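PDB 3C3P: methyltransferase from Geobacter sulfurreducens PCA, which probably transfers a methyl group from S-adenosyl-L-methionine to an oxygen atom of its acceptor, as O-methyltransferases of its family do. Local coordinates for residues 40-48 with 196-204; 67-76 with 96-106. All blocks are in the same frame, centred on the assembly; numbering follows the deposited sequence.

Interaction 1: 40-48 with 196-204; sequences VDRQTGRLL and IVPVGNGVL
Leu47 is the knob of this contact: its CD2 enters a shallow hollow walled by Val197, Val199 and Val203, meeting Val197 CG2 at 3.6 Å and Val199 CG1 at 3.7 Å. Its CG stands anti to the backbone N (chi1 180°), which carries the isobutyl group out from helix 42-55 to meet Val197 tip to tip. Val199 in turn wedges between Gln43, Thr44 and Leu47, CG1 toward Leu47 CD2 and CG2 against Gln43 CB at 3.7 Å, while the amide end of Gln43 turns away to hydrogen-bond Asp15. One turn before Leu47, Thr44 OG1 faces the bare CA of Gly200 at 3.7 Å, so close that a CB there would run into the hydroxyl. That hydroxyl donates to Asp41 OD1 from above the carboxylate plane, whereas Thr44 N reaches the same oxygen from the opposite face as the N-cap bond. Thr44 OG1 also accepts from a water held by Asn201 N at 3.0 Å, and Thr44 CG2 slides past Val203 CG2. A valine in place of Thr44 would probably cost Asp41 OD1 the hydroxyl bond, leaving the capping N-H alone, and the water its acceptor on the helix. The type II' turn from Val199 to Gly202 is that of the terminal hairpin, whose strand 203-208 runs antiparallel between 154-159 and 192-197 (order 3-2-1-4-5-7-6), the hallmark of the class I methyltransferase fold.

Interaction 2: 67-76 with 96-106; sequences LGCASWWFAR and HARRMLHDNGL
A single hydrogen bond crosses between the two segments: His96 ND1 donates to Leu67 O over 3.0 Å, with an angle of 156° at the hydrogen and the oxygen close to the imidazole plane. The ring is pinned from a second direction by a CH-pi contact, since Leu67 CD2 sits over one of its faces, 4.1 Å from the centroid. With CG anti to the backbone N (chi1 -176°), His96 is swung across to the loop that precedes helix 69-75.

The closest backbone approach is at Gly68, the N-cap residue, whose CA lies 3.7 Å from Ala97 CB, and any side chain at this glycine would collide with that methyl. Helices 69-75 and 91-104 follow successive parallel strands, 59-63 and 83-88, of the Rossmann-like sheet; they lie side by side on it, their short segments running in nearly the same direction, 24° apart.

Met100, present as selenomethionine, makes a Met-aromatic contact through SE, which approaches the five-membered ring of Trp72 obliquely, 3.8 Å from CD1, and the bend at chi3 tucks CE between that ring and Leu67 O. Farther along, Asn104 ND2 passes near Trp72 NE1, while Asn104 OD1 accepts from Leu106 N in an Asx turn.

Purely apolar contacts close the far end. Ala75 CB meets Leu101 CD2 at 3.9 Å, and Leu106 CD1 packs beside Ala75 and, at 4.0 Å, Arg76 CG. The guanidinium of Arg76 forms a salt bridge with Asp22.

Overall arrangement
Interactions 1 and 2 lie about 18 Å apart between centres. Gly45 O comes within 3.3 Å of Trp73 CE3, and Leu48 CD2 within 4.0 Å of Phe74 CZ, residues that take no part in the contact with 96-106. Helix 69-75 is therefore packed between helices 42-55 and 91-104. Only interaction 1 reaches the dimer interface, where Arg46 hydrogen-bonds Thr194 of the second subunit. Leu67 and Gly68 of interaction 2 lie in the glycine-rich loop after strand 59-63, which in class I methyltransferases typically contributes to the S-adenosylmethionine site. An ethanediol about 5 Å from the Asp41 side chain and a di(hydroxyethyl)ether about 3 Å from that of Arg76 probably come from the crystallisation liquor.

Interaction 1: 40-48 with 196-204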
# COMPACT_ATOMS: atom_id res chain seq x y z
N VAL A 40 -13.97 -4.43 8.80
CA VAL A 40 -13.22 -3.91 7.65
C VAL A 40 -14.01 -4.05 6.34
O VAL A 40 -14.41 -5.15 6.02
CB VAL A 40 -11.82 -4.67 7.57
CG1 VAL A 40 -11.22 -4.65 6.20
CG2 VAL A 40 -10.85 -4.10 8.62
N ASP A 41 -14.25 -2.96 5.59
CA ASP A 41 -14.97 -3.10 4.29
C ASP A 41 -14.09 -3.84 3.25
O ASP A 41 -12.89 -4.05 3.47
CB ASP A 41 -15.62 -1.80 3.72
CG ASP A 41 -14.64 -0.73 3.21
OD1 ASP A 41 -13.41 -0.93 3.04
OD2 ASP A 41 -15.17 0.35 2.88
N ARG A 42 -14.68 -4.19 2.12
CA ARG A 42 -13.93 -4.96 1.08
C ARG A 42 -12.75 -4.25 0.47
O ARG A 42 -11.73 -4.88 0.26
CB ARG A 42 -14.83 -5.46 -0.06
CG ARG A 42 -15.73 -6.62 0.31
CD ARG A 42 -16.61 -7.03 -0.88
NE ARG A 42 -15.89 -7.63 -2.01
CZ ARG A 42 -16.47 -7.85 -3.20
NH1 ARG A 42 -17.70 -7.44 -3.41
NH2 ARG A 42 -15.81 -8.40 -4.20
N GLN A 43 -12.87 -2.97 0.17
CA GLN A 43 -11.75 -2.25 -0.44
C GLN A 43 -10.58 -2.23 0.53
O GLN A 43 -9.41 -2.33 0.14
CB GLN A 43 -12.13 -0.81 -0.81
CG GLN A 43 -13.21 -0.72 -1.89
CD GLN A 43 -12.73 -1.21 -3.23
OE1 GLN A 43 -11.56 -1.53 -3.41
NE2 GLN A 43 -13.63 -1.24 -4.20
N THR A 44 -10.90 -2.11 1.82
CA THR A 44 -9.89 -2.07 2.86
C THR A 44 -9.25 -3.43 3.06
O THR A 44 -8.03 -3.54 3.18
CB THR A 44 -10.47 -1.49 4.20
OG1 THR A 44 -10.95 -0.16 3.96
CG2 THR A 44 -9.41 -1.44 5.29
N GLY A 45 -10.06 -4.47 3.08
CA GLY A 45 -9.54 -5.82 3.26
C GLY A 45 -8.62 -6.18 2.11
O GLY A 45 -7.58 -6.79 2.31
N ARG A 46 -9.02 -5.79 0.90
CA ARG A 46 -8.20 -6.08 -0.30
C ARG A 46 -6.83 -5.40 -0.18
O ARG A 46 -5.80 -5.96 -0.54
CB ARG A 46 -8.93 -5.70 -1.60
CG ARG A 46 -10.14 -6.59 -1.89
CD ARG A 46 -10.84 -6.24 -3.21
NE ARG A 46 -9.99 -6.37 -4.39
CZ ARG A 46 -9.79 -7.52 -5.03
NH1 ARG A 46 -10.36 -8.62 -4.60
NH2 ARG A 46 -9.01 -7.58 -6.08
N LEU A 47 -6.81 -4.22 0.41
CA LEU A 47 -5.55 -3.48 0.60
C LEU A 47 -4.71 -4.23 1.60
O LEU A 47 -3.50 -4.35 1.42
CB LEU A 47 -5.74 -2.06 1.07
CG LEU A 47 -4.44 -1.27 1.28
CD1 LEU A 47 -3.66 -1.13 -0.02
CD2 LEU A 47 -4.76 0.08 1.94
N LEU A 48 -5.35 -4.75 2.64
CA LEU A 48 -4.63 -5.51 3.67
C LEU A 48 -3.96 -6.72 3.05
O LEU A 48 -2.81 -7.03 3.30
CB LEU A 48 -5.56 -6.01 4.78
CG LEU A 48 -6.24 -4.96 5.68
CD1 LEU A 48 -7.02 -5.63 6.84
CD2 LEU A 48 -5.25 -4.01 6.27
N ILE A 196 -1.04 8.04 4.92
CA ILE A 196 -2.43 7.68 5.13
C ILE A 196 -3.10 7.55 3.76
O ILE A 196 -3.07 8.47 2.96
CB ILE A 196 -3.22 8.71 5.98
CG1 ILE A 196 -2.62 8.88 7.37
CG2 ILE A 196 -4.73 8.32 6.13
CD1 ILE A 196 -3.15 10.11 8.15
N VAL A 197 -3.62 6.36 3.50
CA VAL A 197 -4.32 6.15 2.24
C VAL A 197 -5.82 6.30 2.54
O VAL A 197 -6.40 5.73 3.47
CB VAL A 197 -3.93 4.85 1.49
CG1 VAL A 197 -2.42 4.89 1.12
CG2 VAL A 197 -4.30 3.61 2.28
N PRO A 198 -6.47 7.13 1.75
CA PRO A 198 -7.86 7.32 2.10
C PRO A 198 -8.87 6.31 1.56
O PRO A 198 -9.84 6.70 0.89
CB PRO A 198 -8.14 8.73 1.58
CG PRO A 198 -7.26 8.90 0.51
CD PRO A 198 -6.01 8.12 0.77
N VAL A 199 -8.58 5.04 1.84
CA VAL A 199 -9.46 3.91 1.47
C VAL A 199 -10.36 3.65 2.67
O VAL A 199 -9.93 3.68 3.80
CB VAL A 199 -8.71 2.61 1.07
CG1 VAL A 199 -7.88 2.07 2.20
CG2 VAL A 199 -9.71 1.54 0.62
N GLY A 200 -11.63 3.41 2.43
CA GLY A 200 -12.58 3.17 3.52
C GLY A 200 -12.67 4.34 4.50
O GLY A 200 -12.98 5.45 4.13
N ASN A 201 -12.39 4.05 5.75
CA ASN A 201 -12.41 5.03 6.82
C ASN A 201 -11.02 5.67 7.06
O ASN A 201 -10.79 6.39 8.05
CB ASN A 201 -12.95 4.39 8.11
CG ASN A 201 -14.41 3.97 8.00
OD1 ASN A 201 -15.18 4.51 7.19
ND2 ASN A 201 -14.80 3.03 8.84
N GLY A 202 -10.11 5.38 6.13
CA GLY A 202 -8.72 5.87 6.17
C GLY A 202 -7.85 4.82 6.79
O GLY A 202 -8.20 4.22 7.79
N VAL A 203 -6.70 4.60 6.18
CA VAL A 203 -5.74 3.61 6.65
C VAL A 203 -4.36 4.24 6.83
O VAL A 203 -3.76 4.73 5.89
CB VAL A 203 -5.65 2.38 5.69
CG1 VAL A 203 -4.65 1.34 6.26
CG2 VAL A 203 -7.04 1.73 5.46
N LEU A 204 -3.88 4.23 8.07
CA LEU A 204 -2.58 4.77 8.41
C LEU A 204 -1.56 3.65 8.29
O LEU A 204 -1.73 2.56 8.85
CB LEU A 204 -2.58 5.36 9.82
CG LEU A 204 -1.34 5.92 10.50
CD1 LEU A 204 -0.71 7.08 9.75
CD2 LEU A 204 -1.73 6.41 11.92
O HOH W 1 -11.76 1.19 6.29

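Interaction 2: 67-76 with 96-106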
# COMPACT_ATOMS: atom_id res chain seq x y z
N LEU A 67 -15.28 -10.43 14.45
CA LEU A 67 -15.60 -11.60 13.63
C LEU A 67 -14.39 -12.21 12.94
O LEU A 67 -14.55 -13.08 12.08
CB LEU A 67 -16.66 -11.25 12.58
CG LEU A 67 -18.02 -10.74 13.06
CD1 LEU A 67 -18.87 -10.49 11.83
CD2 LEU A 67 -18.71 -11.70 14.01
N GLY A 68 -13.21 -11.81 13.36
CA GLY A 68 -11.98 -12.32 12.75
C GLY A 68 -11.84 -11.81 11.32
O GLY A 68 -11.15 -12.39 10.49
N CYS A 69 -12.48 -10.69 11.04
CA CYS A 69 -12.44 -10.15 9.68
C CYS A 69 -11.03 -9.80 9.16
O CYS A 69 -10.66 -10.16 8.04
CB CYS A 69 -13.35 -8.92 9.56
SG CYS A 69 -13.40 -8.27 7.88
N ALA A 70 -10.27 -9.10 9.98
CA ALA A 70 -8.90 -8.70 9.60
C ALA A 70 -8.01 -9.93 9.44
O ALA A 70 -7.25 -10.06 8.48
CB ALA A 70 -8.29 -7.74 10.66
N SER A 71 -8.17 -10.85 10.37
CA SER A 71 -7.38 -12.10 10.39
C SER A 71 -7.70 -12.95 9.17
O SER A 71 -6.85 -13.68 8.66
CB SER A 71 -7.66 -12.88 11.67
OG SER A 71 -7.32 -12.12 12.81
N TRP A 72 -8.93 -12.82 8.68
CA TRP A 72 -9.36 -13.59 7.53
C TRP A 72 -8.55 -13.13 6.31
O TRP A 72 -8.01 -13.94 5.55
CB TRP A 72 -10.87 -13.47 7.34
CG TRP A 72 -11.34 -14.31 6.27
CD1 TRP A 72 -11.68 -15.65 6.34
CD2 TRP A 72 -11.52 -13.93 4.92
NE1 TRP A 72 -12.07 -16.10 5.11
CE2 TRP A 72 -11.97 -15.06 4.22
CE3 TRP A 72 -11.34 -12.75 4.23
CZ2 TRP A 72 -12.25 -15.03 2.86
CZ3 TRP A 72 -11.61 -12.72 2.88
CH2 TRP A 72 -12.06 -13.84 2.21
N TRP A 73 -8.43 -11.81 6.16
CA TRP A 73 -7.69 -11.22 5.01
C TRP A 73 -6.21 -11.54 5.07
O TRP A 73 -5.59 -11.93 4.08
CB TRP A 73 -7.89 -9.70 4.91
CG TRP A 73 -9.28 -9.32 4.50
CD1 TRP A 73 -10.31 -8.97 5.33
CD2 TRP A 73 -9.80 -9.31 3.18
NE1 TRP A 73 -11.45 -8.72 4.58
CE2 TRP A 73 -11.16 -8.94 3.26
CE3 TRP A 73 -9.26 -9.63 1.92
CZ2 TRP A 73 -11.97 -8.83 2.14
CZ3 TRP A 73 -10.08 -9.52 0.81
CH2 TRP A 73 -11.42 -9.13 0.93
N PHE A 74 -5.66 -11.41 6.27
CA PHE A 74 -4.24 -11.70 6.49
C PHE A 74 -3.88 -13.20 6.33
O PHE A 74 -2.83 -13.55 5.78
CB PHE A 74 -3.76 -11.20 7.86
CG PHE A 74 -3.70 -9.71 7.98
CD1 PHE A 74 -2.86 -8.97 7.14
CD2 PHE A 74 -4.39 -9.05 8.97
CE1 PHE A 74 -2.76 -7.59 7.26
CE2 PHE A 74 -4.28 -7.66 9.09
CZ PHE A 74 -3.46 -6.94 8.24
N ALA A 75 -4.75 -14.07 6.84
CA ALA A 75 -4.51 -15.52 6.79
C ALA A 75 -4.35 -16.03 5.36
O ALA A 75 -3.58 -16.94 5.07
CB ALA A 75 -5.63 -16.31 7.51
N ARG A 76 -5.11 -15.40 4.50
CA ARG A 76 -5.15 -15.75 3.07
C ARG A 76 -3.89 -15.35 2.34
O ARG A 76 -3.60 -15.88 1.27
CB ARG A 76 -6.33 -15.04 2.37
CG ARG A 76 -7.71 -15.38 2.93
CD ARG A 76 -8.83 -15.09 1.92
NE ARG A 76 -8.52 -15.74 0.64
CZ ARG A 76 -9.38 -16.06 -0.32
NH1 ARG A 76 -10.69 -15.94 -0.15
NH2 ARG A 76 -8.91 -16.60 -1.44
N HIS A 96 -16.22 -17.34 15.82
CA HIS A 96 -16.64 -17.05 14.46
C HIS A 96 -15.45 -17.22 13.52
O HIS A 96 -15.56 -17.82 12.44
CB HIS A 96 -17.21 -15.63 14.32
CG HIS A 96 -17.75 -15.36 12.95
ND1 HIS A 96 -16.99 -14.76 11.97
CD2 HIS A 96 -18.93 -15.67 12.37
CE1 HIS A 96 -17.70 -14.68 10.85
NE2 HIS A 96 -18.88 -15.22 11.07
N ALA A 97 -14.32 -16.68 13.96
CA ALA A 97 -13.09 -16.76 13.17
C ALA A 97 -12.61 -18.20 13.08
O ALA A 97 -12.17 -18.66 12.04
CB ALA A 97 -11.99 -15.89 13.77
N ARG A 98 -12.69 -18.93 14.19
CA ARG A 98 -12.24 -20.32 14.20
C ARG A 98 -13.00 -21.12 13.14
O ARG A 98 -12.41 -21.86 12.35
CB ARG A 98 -12.40 -20.96 15.59
CG ARG A 98 -11.84 -22.37 15.69
N ARG A 99 -14.31 -20.95 13.14
CA ARG A 99 -15.14 -21.66 12.18
C ARG A 99 -14.78 -21.39 10.72
O ARG A 99 -14.62 -22.32 9.93
CB ARG A 99 -16.64 -21.43 12.44
CG ARG A 99 -17.10 -21.93 13.80
CD ARG A 99 -18.57 -21.74 14.05
NE ARG A 99 -18.87 -22.15 15.41
CZ ARG A 99 -20.09 -22.31 15.92
NH1 ARG A 99 -21.19 -22.16 15.19
NH2 ARG A 99 -20.19 -22.66 17.17
N MSE A 100 -14.66 -20.11 10.37
CA MSE A 100 -14.33 -19.71 9.00
C MSE A 100 -13.00 -20.27 8.57
O MSE A 100 -12.81 -20.72 7.45
CB MSE A 100 -14.19 -18.20 8.84
CG MSE A 100 -15.41 -17.36 8.99
SE MSE A 100 -14.90 -15.59 8.35
CE MSE A 100 -13.52 -15.26 9.65
N LEU A 101 -12.07 -20.20 9.50
CA LEU A 101 -10.72 -20.65 9.21
C LEU A 101 -10.65 -22.15 9.14
O LEU A 101 -9.89 -22.71 8.34
CB LEU A 101 -9.73 -20.08 10.24
CG LEU A 101 -9.53 -18.57 10.17
CD1 LEU A 101 -8.89 -18.04 11.46
CD2 LEU A 101 -8.72 -18.17 8.91
N HIS A 102 -11.44 -22.81 9.97
CA HIS A 102 -11.46 -24.26 9.96
C HIS A 102 -12.07 -24.65 8.64
O HIS A 102 -11.61 -25.57 7.96
CB HIS A 102 -12.28 -24.84 11.11
CG HIS A 102 -12.34 -26.34 11.12
ND1 HIS A 102 -13.30 -27.06 10.45
CD2 HIS A 102 -11.54 -27.25 11.73
CE1 HIS A 102 -13.10 -28.35 10.64
NE2 HIS A 102 -12.04 -28.49 11.41
N ASP A 103 -13.11 -23.91 8.27
CA ASP A 103 -13.85 -24.23 7.04
C ASP A 103 -12.99 -24.12 5.80
O ASP A 103 -13.17 -24.92 4.88
CB ASP A 103 -15.12 -23.38 6.88
CG ASP A 103 -16.26 -23.85 7.76
OD1 ASP A 103 -16.20 -25.00 8.25
OD2 ASP A 103 -17.24 -23.10 7.91
N ASN A 104 -12.05 -23.17 5.79
CA ASN A 104 -11.16 -22.96 4.61
C ASN A 104 -9.77 -23.56 4.80
O ASN A 104 -8.91 -23.47 3.93
CB ASN A 104 -11.06 -21.48 4.20
CG ASN A 104 -10.35 -20.61 5.22
OD1 ASN A 104 -9.70 -21.11 6.13
ND2 ASN A 104 -10.46 -19.30 5.06
N GLY A 105 -9.58 -24.17 5.95
CA GLY A 105 -8.33 -24.85 6.32
C GLY A 105 -7.17 -24.04 6.83
O GLY A 105 -6.20 -24.61 7.36
N LEU A 106 -7.30 -22.73 6.69
CA LEU A 106 -6.24 -21.77 7.10
C LEU A 106 -6.05 -21.70 8.62
O LEU A 106 -5.20 -20.97 9.10
CB LEU A 106 -6.50 -20.37 6.53
CG LEU A 106 -6.55 -20.31 4.99
CD1 LEU A 106 -6.95 -18.94 4.50
CD2 LEU A 106 -5.22 -20.75 4.38